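Long-range contacts in aminoglycoside N(3)-acetyltransferase III (Serratia marcescens, PDB 7LAO), which catalyses transfer of an acetyl group from acetyl-CoA to the 3-amino group of 2-deoxystreptamine antibiotics such as gentamicin, conferring resistance to them: residues A[26-30]-A[99-103]; A[106-112]-A[122-126]. One frame throughout, in Å; residues are numbered along the deposited sequence.

Contact 1: residues A[26-30]-A[99-103]; sequences VHASL and FGLLN
The C-terminal end of central sheet strand 23-28 and the turn into helix 30-33 pack on the N-terminal part of helix 102-108, which lies over the sheet, and the residues leading to it; end-to-end directions are 78° apart. Val26, His27 and Ala28 are extended; Leu30 (phi/psi -70/-18) is already helical, behind the N-cap Ser29, whose OG bonds Ala32 N. CA atoms come closest at Ala28-Gly100, 6.0 Å, and Leu30-Leu101, 7.2 Å. Gly100 (111/146) passes Ala28 O, 4.0 Å from Gly100 CA; a CB there would clash with that oxygen and with the carbonyl O of Phe99.

Apolar packing centres on Leu102 (chi1 t, chi2 p): its CD2 lies 3.7 Å from Val26 CG1 and 4.1 Å from Ala28 CB. Leu30 (m, t) sets CD1 3.8 Å from Leu101 CB and 4.1 Å from Leu102 CB. Val43 of helix 40-51 touches both Leu30 and Leu102.

No direct hydrogen bond joins the segments. Water 1 sits between Val26 O (2.9 Å) and Asn103 OD1 (2.7 Å). Water 3 joins His27 ND1 (2.8 Å) to Phe99 O (3.2 Å), water 4 links Ala28 N (2.9 Å) with Phe99 O (2.5 Å), and water 5 Ala28 O (3.1 Å) with Leu102 N (2.9 Å). Polar groups too far apart to bond directly are thus bridged by water, while leucine packing excludes it alongside.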
ATOM      1  N   VAL A  26      -1.515  -2.651  -6.389  1.00 20.52           N
ATOM      2  CA  VAL A  26      -2.460  -1.734  -7.040  1.00 23.06           C
ATOM      3  C   VAL A  26      -2.910  -0.659  -6.059  1.00 27.27           C
ATOM      4  O   VAL A  26      -3.341  -0.968  -4.942  1.00 30.27           O
ATOM      5  CB  VAL A  26      -3.689  -2.502  -7.571  1.00 31.18           C
ATOM      6  CG1 VAL A  26      -4.618  -1.604  -8.458  1.00 26.07           C
ATOM      7  CG2 VAL A  26      -3.294  -3.789  -8.281  1.00 32.13           C
ATOM      8  N   HIS A  27      -2.915   0.600  -6.514  1.00 24.63           N
ATOM      9  CA  HIS A  27      -3.618   1.671  -5.808  1.00 27.88           C
ATOM     10  C   HIS A  27      -4.630   2.223  -6.795  1.00 29.40           C
ATOM     11  O   HIS A  27      -4.244   2.666  -7.872  1.00 26.51           O
ATOM     12  CB  HIS A  27      -2.666   2.789  -5.348  1.00 31.39           C
ATOM     13  CG  HIS A  27      -1.455   2.289  -4.616  1.00 36.10           C
ATOM     14  ND1 HIS A  27      -1.453   2.048  -3.256  1.00 36.01           N
ATOM     15  CD2 HIS A  27      -0.215   1.966  -5.056  1.00 36.82           C
ATOM     16  CE1 HIS A  27      -0.266   1.601  -2.890  1.00 31.68           C
ATOM     17  NE2 HIS A  27       0.504   1.539  -3.961  1.00 38.18           N
ATOM     18  N   ALA A  28      -5.904   2.191  -6.452  1.00 26.66           N
ATOM     19  CA  ALA A  28      -6.900   2.598  -7.452  1.00 31.61           C
ATOM     20  C   ALA A  28      -7.844   3.660  -6.917  1.00 38.85           C
ATOM     21  O   ALA A  28      -8.139   3.708  -5.719  1.00 36.15           O
ATOM     22  CB  ALA A  28      -7.751   1.421  -7.947  1.00 34.28           C
ATOM     23  N   SER A  29      -8.312   4.520  -7.828  1.00 40.62           N
ATOM     24  CA  SER A  29      -9.575   5.235  -7.646  1.00 40.56           C
ATOM     25  C   SER A  29     -10.558   4.636  -8.643  1.00 42.23           C
ATOM     26  O   SER A  29     -10.434   4.844  -9.859  1.00 42.47           O
ATOM     27  CB  SER A  29      -9.468   6.739  -7.857  1.00 38.76           C
ATOM     28  OG  SER A  29     -10.786   7.225  -8.173  1.00 41.66           O
ATOM     29  N   LEU A  30     -11.517   3.858  -8.133  1.00 40.21           N
ATOM     30  CA  LEU A  30     -12.458   3.193  -9.016  1.00 36.29           C
ATOM     31  C   LEU A  30     -13.410   4.160  -9.667  1.00 41.02           C
ATOM     32  O   LEU A  30     -14.058   3.787 -10.655  1.00 43.34           O
ATOM     33  CB  LEU A  30     -13.258   2.121  -8.248  1.00 42.51           C
ATOM     34  CG  LEU A  30     -12.269   1.051  -7.785  1.00 50.04           C
ATOM     35  CD1 LEU A  30     -12.881   0.118  -6.759  1.00 47.96           C
ATOM     36  CD2 LEU A  30     -11.750   0.264  -8.974  1.00 51.92           C
ATOM     37  N   PHE A  99      -7.753   4.184   1.085  1.00 45.04           N
ATOM     38  CA  PHE A  99      -6.849   3.482   0.184  1.00 43.67           C
ATOM     39  C   PHE A  99      -7.582   2.782  -0.958  1.00 43.42           C
ATOM     40  O   PHE A  99      -6.924   2.127  -1.786  1.00 44.85           O
ATOM     41  CB  PHE A  99      -5.989   2.465   0.964  1.00 44.49           C
ATOM     42  CG  PHE A  99      -5.105   3.097   2.006  1.00 39.25           C
ATOM     43  CD1 PHE A  99      -4.758   4.446   1.912  1.00 43.98           C
ATOM     44  CD2 PHE A  99      -4.618   2.351   3.072  1.00 38.75           C
ATOM     45  CE1 PHE A  99      -3.933   5.047   2.857  1.00 44.05           C
ATOM     46  CE2 PHE A  99      -3.795   2.930   4.038  1.00 40.48           C
ATOM     47  CZ  PHE A  99      -3.451   4.276   3.943  1.00 47.08           C
ATOM     48  N   GLY A 100      -8.899   2.923  -1.042  1.00 42.56           N
ATOM     49  CA  GLY A 100      -9.691   2.492  -2.187  1.00 39.58           C
ATOM     50  C   GLY A 100     -10.608   1.302  -1.946  1.00 48.07           C
ATOM     51  O   GLY A 100     -10.275   0.360  -1.214  1.00 46.59           O
ATOM     52  N   LEU A 101     -11.762   1.317  -2.618  1.00 47.28           N
ATOM     53  CA  LEU A 101     -12.727   0.238  -2.481  1.00 47.10           C
ATOM     54  C   LEU A 101     -12.198  -1.084  -3.023  1.00 40.93           C
ATOM     55  O   LEU A 101     -12.720  -2.146  -2.671  1.00 41.14           O
ATOM     56  CB  LEU A 101     -14.017   0.633  -3.200  1.00 52.21           C
ATOM     57  CG  LEU A 101     -15.176  -0.366  -3.229  1.00 52.47           C
ATOM     58  CD1 LEU A 101     -15.473  -0.849  -1.806  1.00 60.78           C
ATOM     59  CD2 LEU A 101     -16.437   0.216  -3.923  1.00 48.00           C
ATOM     60  N   LEU A 102     -11.191  -1.038  -3.890  1.00 35.52           N
ATOM     61  CA  LEU A 102     -10.651  -2.254  -4.478  1.00 37.31           C
ATOM     62  C   LEU A 102     -10.086  -3.209  -3.428  1.00 34.68           C
ATOM     63  O   LEU A 102     -10.143  -4.432  -3.619  1.00 34.57           O
ATOM     64  CB  LEU A 102      -9.553  -1.907  -5.479  1.00 34.00           C
ATOM     65  CG  LEU A 102      -9.108  -3.062  -6.378  1.00 34.95           C
ATOM     66  CD1 LEU A 102     -10.292  -3.413  -7.255  1.00 33.54           C
ATOM     67  CD2 LEU A 102      -7.933  -2.590  -7.249  1.00 39.53           C
ATOM     68  N   ASN A 103      -9.504  -2.695  -2.342  1.00 30.92           N
ATOM     69  CA  ASN A 103      -8.894  -3.644  -1.383  1.00 36.48           C
ATOM     70  C   ASN A 103      -9.945  -4.555  -0.734  1.00 31.45           C
ATOM     71  O   ASN A 103      -9.655  -5.717  -0.385  1.00 34.05           O
ATOM     72  CB  ASN A 103      -8.091  -2.880  -0.332  1.00 32.98           C
ATOM     73  CG  ASN A 103      -6.832  -2.259  -0.929  1.00 29.80           C
ATOM     74  OD1 ASN A 103      -6.155  -2.897  -1.740  1.00 31.14           O
ATOM     75  ND2 ASN A 103      -6.553  -0.987  -0.588  1.00 29.71           N
TER
HETATM   76  O   HOH W   1      -6.065  -1.744  -4.156  1.00 30.22           O
HETATM   77  O   HOH W   2      -3.579  -0.253  -2.107  1.00 38.84           O
HETATM   78  O   HOH W   3      -3.803   2.888  -1.905  1.00 56.68           O
HETATM   79  O   HOH W   4      -6.840   0.953  -4.001  1.00 31.21           O
HETATM   80  O   HOH W   5      -9.790   1.224  -5.014  1.00 31.89           O
HETATM   81  O   HOH W   6     -11.841   3.649  -4.949  1.00 27.55           O

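Contact 2: residues A[106-112]-A[122-126]; sequences LLEAPDA and MVAVG
This is helix-on-sheet packing near one edge of the mixed seven-stranded sheet: the C-terminal end of helix 102-108 and the type II beta turn Ala109-Ala112 lie against strand 122-125, the neighbour of edge strand 113-114. The chain thus leaves the helix, turns and enters that edge strand, which pairs antiparallel with 122-125. Ala109 N bonds Leu106 O (3.0 Å) as the helix ends, and Ala112 N bonds Ala109 O (3.2 Å) to close the turn, with Pro110 at -65/128 and Asp111 at 67/21. Nearest CA pairs are Leu107-Val123, 6.3 Å, and Ala112-Val125, 4.4 Å.

Strand alternation points Val123 (chi1 p) and Val125 (chi1 t) toward the helix and turn. Val123 CG1 meets Leu106 CB at 4.0 Å, and Val123 CG2 meets Leu107 CD2 at 3.5 Å. Val125 fits into the turn: CG1 lies 4.0 Å from Ala109 CB and 3.3 Å from Pro110 O, while CG2 is 3.6 Å from Ala112 CB. Ala112 CA approaches Ala124 O at 3.5 Å in a CA-H...O contact. Beside the turn, water 7 donates to Asp111 O (2.6 Å) and accepts from Gly126 N (2.9 Å).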
ATOM      1  N   LEU A 106     -10.129  -7.307  -3.429  1.00 32.40           N
ATOM      2  CA  LEU A 106      -8.963  -8.170  -3.381  1.00 29.42           C
ATOM      3  C   LEU A 106      -9.102  -9.159  -2.222  1.00 32.91           C
ATOM      4  O   LEU A 106      -8.845 -10.347  -2.383  1.00 35.45           O
ATOM      5  CB  LEU A 106      -7.696  -7.338  -3.242  1.00 27.60           C
ATOM      6  CG  LEU A 106      -7.298  -6.473  -4.464  1.00 38.69           C
ATOM      7  CD1 LEU A 106      -6.125  -5.550  -4.102  1.00 36.14           C
ATOM      8  CD2 LEU A 106      -6.957  -7.354  -5.654  1.00 30.93           C
ATOM      9  N   LEU A 107      -9.565  -8.687  -1.063  1.00 35.86           N
ATOM     10  CA  LEU A 107      -9.807  -9.566   0.067  1.00 41.01           C
ATOM     11  C   LEU A 107     -10.820 -10.660  -0.269  1.00 45.44           C
ATOM     12  O   LEU A 107     -10.685 -11.797   0.200  1.00 41.07           O
ATOM     13  CB  LEU A 107     -10.272  -8.758   1.281  1.00 44.87           C
ATOM     14  CG  LEU A 107      -9.057  -8.119   1.982  1.00 45.48           C
ATOM     15  CD1 LEU A 107      -9.481  -7.013   2.912  1.00 39.98           C
ATOM     16  CD2 LEU A 107      -8.195  -9.183   2.789  1.00 47.68           C
ATOM     17  N   GLU A 108     -11.808 -10.355  -1.104  1.00 37.12           N
ATOM     18  CA  GLU A 108     -12.822 -11.353  -1.465  1.00 37.32           C
ATOM     19  C   GLU A 108     -12.375 -12.288  -2.592  1.00 36.62           C
ATOM     20  O   GLU A 108     -13.070 -13.277  -2.854  1.00 40.40           O
ATOM     21  CB  GLU A 108     -14.138 -10.641  -1.836  1.00 39.04           C
ATOM     22  CG  GLU A 108     -14.728  -9.918  -0.630  1.00 49.18           C
ATOM     23  CD  GLU A 108     -16.019  -9.133  -0.945  1.00 61.64           C
ATOM     24  OE1 GLU A 108     -16.465  -9.127  -2.119  1.00 64.33           O
ATOM     25  OE2 GLU A 108     -16.567  -8.501  -0.010  1.00 59.11           O
ATOM     26  N   ALA A 109     -11.207 -12.046  -3.199  1.00 34.47           N
ATOM     27  CA  ALA A 109     -10.695 -12.862  -4.297  1.00 36.78           C
ATOM     28  C   ALA A 109     -10.307 -14.242  -3.774  1.00 41.10           C
ATOM     29  O   ALA A 109      -9.992 -14.372  -2.601  1.00 37.76           O
ATOM     30  CB  ALA A 109      -9.441 -12.214  -4.904  1.00 31.71           C
ATOM     31  N   PRO A 110     -10.286 -15.267  -4.631  1.00 40.32           N
ATOM     32  CA  PRO A 110     -10.081 -16.631  -4.128  1.00 42.41           C
ATOM     33  C   PRO A 110      -8.692 -16.799  -3.520  1.00 39.78           C
ATOM     34  O   PRO A 110      -7.673 -16.407  -4.106  1.00 36.07           O
ATOM     35  CB  PRO A 110     -10.303 -17.525  -5.359  1.00 42.06           C
ATOM     36  CG  PRO A 110     -10.511 -16.557  -6.550  1.00 55.21           C
ATOM     37  CD  PRO A 110     -10.950 -15.258  -5.954  1.00 52.55           C
ATOM     38  N   ASP A 111      -8.681 -17.306  -2.293  1.00 38.47           N
ATOM     39  CA  ASP A 111      -7.433 -17.652  -1.600  1.00 43.29           C
ATOM     40  C   ASP A 111      -6.598 -16.419  -1.266  1.00 35.87           C
ATOM     41  O   ASP A 111      -5.405 -16.532  -0.971  1.00 32.69           O
ATOM     42  CB  ASP A 111      -6.645 -18.676  -2.435  1.00 38.29           C
ATOM     43  CG  ASP A 111      -7.494 -20.015  -2.647  1.00 45.07           C
ATOM     44  OD1 ASP A 111      -7.579 -20.819  -1.682  1.00 46.82           O
ATOM     45  OD2 ASP A 111      -8.089 -20.228  -3.738  1.00 41.18           O
ATOM     46  N   ALA A 112      -7.235 -15.247  -1.223  1.00 32.48           N
ATOM     47  CA  ALA A 112      -6.543 -14.047  -0.773  1.00 30.98           C
ATOM     48  C   ALA A 112      -6.146 -14.209   0.687  1.00 32.15           C
ATOM     49  O   ALA A 112      -6.779 -14.943   1.440  1.00 33.42           O
ATOM     50  CB  ALA A 112      -7.415 -12.790  -0.940  1.00 30.92           C
ATOM     51  N   MET A 122      -1.866  -5.552   4.876  1.00 30.84           N
ATOM     52  CA  MET A 122      -1.739  -5.732   3.437  1.00 30.33           C
ATOM     53  C   MET A 122      -2.561  -6.936   3.005  1.00 30.23           C
ATOM     54  O   MET A 122      -2.700  -7.887   3.761  1.00 37.30           O
ATOM     55  CB  MET A 122      -0.279  -5.977   3.027  1.00 34.06           C
ATOM     56  CG  MET A 122       0.656  -4.904   3.487  1.00 40.98           C
ATOM     57  SD  MET A 122       0.661  -3.485   2.347  1.00 39.16           S
ATOM     58  CE  MET A 122       1.725  -2.427   3.312  1.00 40.10           C
ATOM     59  N   VAL A 123      -3.094  -6.895   1.780  1.00 28.23           N
ATOM     60  CA  VAL A 123      -3.818  -8.025   1.213  1.00 29.84           C
ATOM     61  C   VAL A 123      -2.992  -8.466   0.018  1.00 29.62           C
ATOM     62  O   VAL A 123      -2.436  -7.619  -0.704  1.00 26.58           O
ATOM     63  CB  VAL A 123      -5.279  -7.670   0.816  1.00 27.33           C
ATOM     64  CG1 VAL A 123      -5.320  -6.423  -0.168  1.00 26.34           C
ATOM     65  CG2 VAL A 123      -5.949  -8.830   0.138  1.00 31.61           C
ATOM     66  N   ALA A 124      -2.880  -9.781  -0.182  1.00 26.61           N
ATOM     67  CA  ALA A 124      -2.194 -10.355  -1.349  1.00 24.44           C
ATOM     68  C   ALA A 124      -2.885 -11.636  -1.813  1.00 25.87           C
ATOM     69  O   ALA A 124      -3.461 -12.385  -1.003  1.00 26.96           O
ATOM     70  CB  ALA A 124      -0.724 -10.669  -1.085  1.00 23.85           C
ATOM     71  N   VAL A 125      -2.785 -11.905  -3.117  1.00 25.06           N
ATOM     72  CA  VAL A 125      -3.531 -13.004  -3.744  1.00 26.25           C
ATOM     73  C   VAL A 125      -2.705 -13.562  -4.877  1.00 25.88           C
ATOM     74  O   VAL A 125      -2.428 -12.830  -5.845  1.00 25.04           O
ATOM     75  CB  VAL A 125      -4.874 -12.537  -4.355  1.00 31.20           C
ATOM     76  CG1 VAL A 125      -5.776 -13.730  -4.508  1.00 28.64           C
ATOM     77  CG2 VAL A 125      -5.482 -11.380  -3.608  1.00 34.84           C
ATOM     78  N   GLY A 126      -2.410 -14.874  -4.827  1.00 26.84           N
ATOM     79  CA  GLY A 126      -1.542 -15.492  -5.800  1.00 27.21           C
ATOM     80  C   GLY A 126      -0.421 -16.269  -5.113  1.00 35.86           C
ATOM     81  O   GLY A 126      -0.375 -16.350  -3.884  1.00 27.30           O
TER
HETATM   82  O   HOH W   7      -3.667 -16.654  -2.890  1.00 21.22           O

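Helix 102-108 is common to both contacts, meeting the same sheet with its N-terminal part in contact 1 and its C-terminal end in contact 2. Their centres are 13 Å apart, and they touch where Asn103 OD1 lies 3.9 Å from Val123 CG1. Each is partly buried, but contact 1, on central strand 23-28, sits nearer the centre of the chain (about 10 Å against 14 Å, centre to centre). There several waters bridge backbone and side-chain polar atoms between the segments; in contact 2, toward the sheet edge, valines pack on helix and turn, and one water bridges the backbones. Helix 40-51 adjoins both, through Val44 against Leu102 and Leu106.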